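Local coordinates for histone RNA hairpin-binding protein (PDB 4TV0), which binds the stem-loop of histone mRNA and takes part in the 3' processing of histone pre-mRNA, coupling histone mRNA production to the cell cycle, at residues 52-55 with 56-60. The protein carries 2 engineered substitutions. Residues are numbered along the deposited sequence; the frame is centred on the assembly and turned at random.
Sequences GKYS and RRAFD. With nucleotides of chain B.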
# COMPACT_ATOMS: atom_id res chain seq x y z
N GLY A 52 -4.85 -4.03 -6.80
CA GLY A 52 -4.13 -5.04 -7.56
C GLY A 52 -3.97 -6.38 -6.87
O GLY A 52 -3.90 -6.46 -5.65
N LYS A 53 -3.92 -7.45 -7.64
CA LYS A 53 -3.72 -8.77 -7.08
C LYS A 53 -2.24 -8.96 -6.73
O LYS A 53 -1.39 -9.03 -7.62
CB LYS A 53 -4.17 -9.85 -8.07
CG LYS A 53 -5.57 -9.66 -8.64
CD LYS A 53 -6.64 -9.97 -7.61
CE LYS A 53 -6.58 -11.43 -7.17
NZ LYS A 53 -7.94 -11.85 -6.73
N TYR A 54 -1.95 -9.04 -5.44
CA TYR A 54 -0.59 -9.28 -4.97
C TYR A 54 -0.57 -10.05 -3.68
O TYR A 54 -1.41 -9.80 -2.81
CB TYR A 54 0.14 -7.97 -4.64
CG TYR A 54 0.35 -6.98 -5.76
CD1 TYR A 54 1.41 -7.14 -6.66
CD2 TYR A 54 -0.47 -5.86 -5.88
CE1 TYR A 54 1.61 -6.21 -7.70
CE2 TYR A 54 -0.27 -4.93 -6.90
CZ TYR A 54 0.77 -5.11 -7.80
OH TYR A 54 0.96 -4.18 -8.81
N SER A 55 0.42 -10.92 -3.55
CA SER A 55 0.75 -11.53 -2.27
C SER A 55 1.06 -10.44 -1.21
O SER A 55 1.40 -9.31 -1.54
CB SER A 55 1.98 -12.43 -2.43
OG SER A 55 3.18 -11.66 -2.40
N ARG A 56 0.97 -10.82 0.06
CA ARG A 56 1.25 -9.93 1.16
C ARG A 56 2.68 -9.34 1.14
O ARG A 56 2.86 -8.12 1.25
CB ARG A 56 0.96 -10.65 2.48
CG ARG A 56 1.16 -9.82 3.72
CD ARG A 56 0.33 -8.56 3.71
NE ARG A 56 0.53 -7.80 4.95
CZ ARG A 56 -0.25 -7.86 6.02
NH1 ARG A 56 -1.32 -8.64 6.03
NH2 ARG A 56 0.02 -7.12 7.08
N ARG A 57 3.70 -10.19 0.99
CA ARG A 57 5.09 -9.75 0.90
C ARG A 57 5.29 -8.82 -0.29
O ARG A 57 6.08 -7.87 -0.23
CB ARG A 57 6.04 -10.95 0.78
CG ARG A 57 5.87 -11.98 1.89
CD ARG A 57 6.73 -13.23 1.66
NE ARG A 57 6.88 -13.96 2.92
CZ ARG A 57 7.84 -13.71 3.81
NH1 ARG A 57 8.74 -12.76 3.56
NH2 ARG A 57 7.90 -14.40 4.94
N ALA A 58 4.58 -9.09 -1.37
CA ALA A 58 4.71 -8.28 -2.56
C ALA A 58 4.21 -6.86 -2.34
O ALA A 58 4.91 -5.90 -2.64
CB ALA A 58 3.97 -8.93 -3.69
N PHE A 59 3.02 -6.71 -1.79
CA PHE A 59 2.49 -5.37 -1.55
C PHE A 59 3.27 -4.65 -0.45
O PHE A 59 3.50 -3.44 -0.51
CB PHE A 59 1.02 -5.41 -1.17
CG PHE A 59 0.34 -4.08 -1.32
CD1 PHE A 59 -0.17 -3.69 -2.54
CD2 PHE A 59 0.25 -3.21 -0.26
CE1 PHE A 59 -0.80 -2.45 -2.69
CE2 PHE A 59 -0.37 -1.98 -0.41
CZ PHE A 59 -0.89 -1.61 -1.63
N ASP A 60 3.66 -5.41 0.56
CA ASP A 60 4.46 -4.86 1.63
C ASP A 60 5.81 -4.34 1.13
O ASP A 60 6.29 -3.30 1.57
CB ASP A 60 4.63 -5.87 2.76
CG ASP A 60 3.49 -5.81 3.76
OD1 ASP A 60 2.62 -4.93 3.58
OD2 ASP A 60 3.48 -6.62 4.72
P G B 9 4.54 -15.22 -1.98
OP1 G B 9 3.86 -14.99 -3.29
OP2 G B 9 5.08 -14.05 -1.24
O5' G B 9 3.58 -15.97 -0.96
C5' G B 9 2.64 -16.93 -1.39
C4' G B 9 1.86 -17.46 -0.21
O4' G B 9 2.76 -18.16 0.68
C3' G B 9 1.22 -16.41 0.67
O3' G B 9 0.00 -15.94 0.15
C2' G B 9 1.08 -17.13 2.00
O2' G B 9 -0.05 -17.97 2.00
C1' G B 9 2.33 -17.99 2.02
N9 G B 9 3.41 -17.33 2.77
C8 G B 9 4.49 -16.64 2.29
N7 G B 9 5.23 -16.17 3.25
C5 G B 9 4.61 -16.58 4.42
C6 G B 9 4.96 -16.37 5.78
O6 G B 9 5.94 -15.76 6.25
N1 G B 9 4.02 -16.97 6.63
C2 G B 9 2.89 -17.67 6.24
N2 G B 9 2.10 -18.17 7.20
N3 G B 9 2.57 -17.87 4.97
C4 G B 9 3.47 -17.29 4.14
P G B 8 9.84 -13.11 -1.16
OP1 G B 8 10.23 -12.73 0.23
OP2 G B 8 10.81 -13.08 -2.28
O5' G B 8 9.18 -14.56 -1.09
C5' G B 8 8.80 -15.23 -2.29
C4' G B 8 8.13 -16.55 -1.98
O4' G B 8 8.95 -17.31 -1.06
C3' G B 8 6.77 -16.45 -1.30
O3' G B 8 5.73 -16.26 -2.25
C2' G B 8 6.67 -17.78 -0.56
O2' G B 8 6.26 -18.81 -1.45
C1' G B 8 8.13 -18.03 -0.17
N9 G B 8 8.46 -17.61 1.21
C8 G B 8 9.46 -16.74 1.55
N7 G B 8 9.58 -16.54 2.83
C5 G B 8 8.60 -17.34 3.38
C6 G B 8 8.25 -17.53 4.75
O6 G B 8 8.76 -17.02 5.76
N1 G B 8 7.20 -18.43 4.87
C2 G B 8 6.56 -19.06 3.82
N2 G B 8 5.56 -19.88 4.17
N3 G B 8 6.88 -18.89 2.54
C4 G B 8 7.90 -18.02 2.40
P C B 11 -2.92 -11.70 5.37
OP1 C B 11 -4.39 -11.35 5.40
OP2 C B 11 -1.93 -11.06 4.46
O5' C B 11 -2.35 -11.52 6.85
C5' C B 11 -3.15 -11.83 7.98
C4' C B 11 -2.39 -11.71 9.27
O4' C B 11 -1.10 -12.38 9.21
C3' C B 11 -2.00 -10.32 9.72
O3' C B 11 -3.07 -9.52 10.17
C2' C B 11 -0.97 -10.62 10.79
O2' C B 11 -1.61 -11.13 11.96
C1' C B 11 -0.21 -11.77 10.14
N1 C B 11 0.97 -11.23 9.44
C2 C B 11 2.04 -10.87 10.28
O2 C B 11 1.98 -11.08 11.51
N3 C B 11 3.15 -10.34 9.72
C4 C B 11 3.20 -10.15 8.41
N4 C B 11 4.33 -9.61 7.92
C5 C B 11 2.11 -10.49 7.54
C6 C B 11 1.02 -11.01 8.10
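Ser55 OG accepts a hydrogen bond from Ala58 N at 3.1 Å, capping the first turn of helix 56-67, and Phe59 N forms a backbone hydrogen bond to Ser55 O. A chi1 of 81° swings OG back over the helix start; it also makes a weak hydrogen bond to G9 of chain B OP2. Just before the cap, Tyr54 lays CB against Ala58 CB and brings CD2 to the ring edge of Phe59, 4.0 Å from CD1, the two side chains crossing at about a right angle; both also reach helix 9-22, where Arg15 makes a cation-pi contact with Phe59. Arg56, bent at chi2 (57°), turns one guanidinium face to the base of C11 of chain B; its NH1 hydrogen-bonds to C11 OP2 at 2.9 Å, its NH2 salt-bridges another phosphate, and its NE meets Asp60 OD2 from above the carboxylate plane at 3.2 Å. A leucine here would probably leave both phosphates without this positive partner and Asp60 without its salt bridge. Arg57 reads the guanine edge of G9 of chain B: NE hydrogen-bonds to N7 at 2.8 Å and NH2 to O6 at 2.7 Å, while one guanidinium face lies over G8 of chain B. Such paired donors to N7 and O6 are a classic arginine-guanine recognition, here launched from an N-capped helix of the SLBP RNA-binding domain.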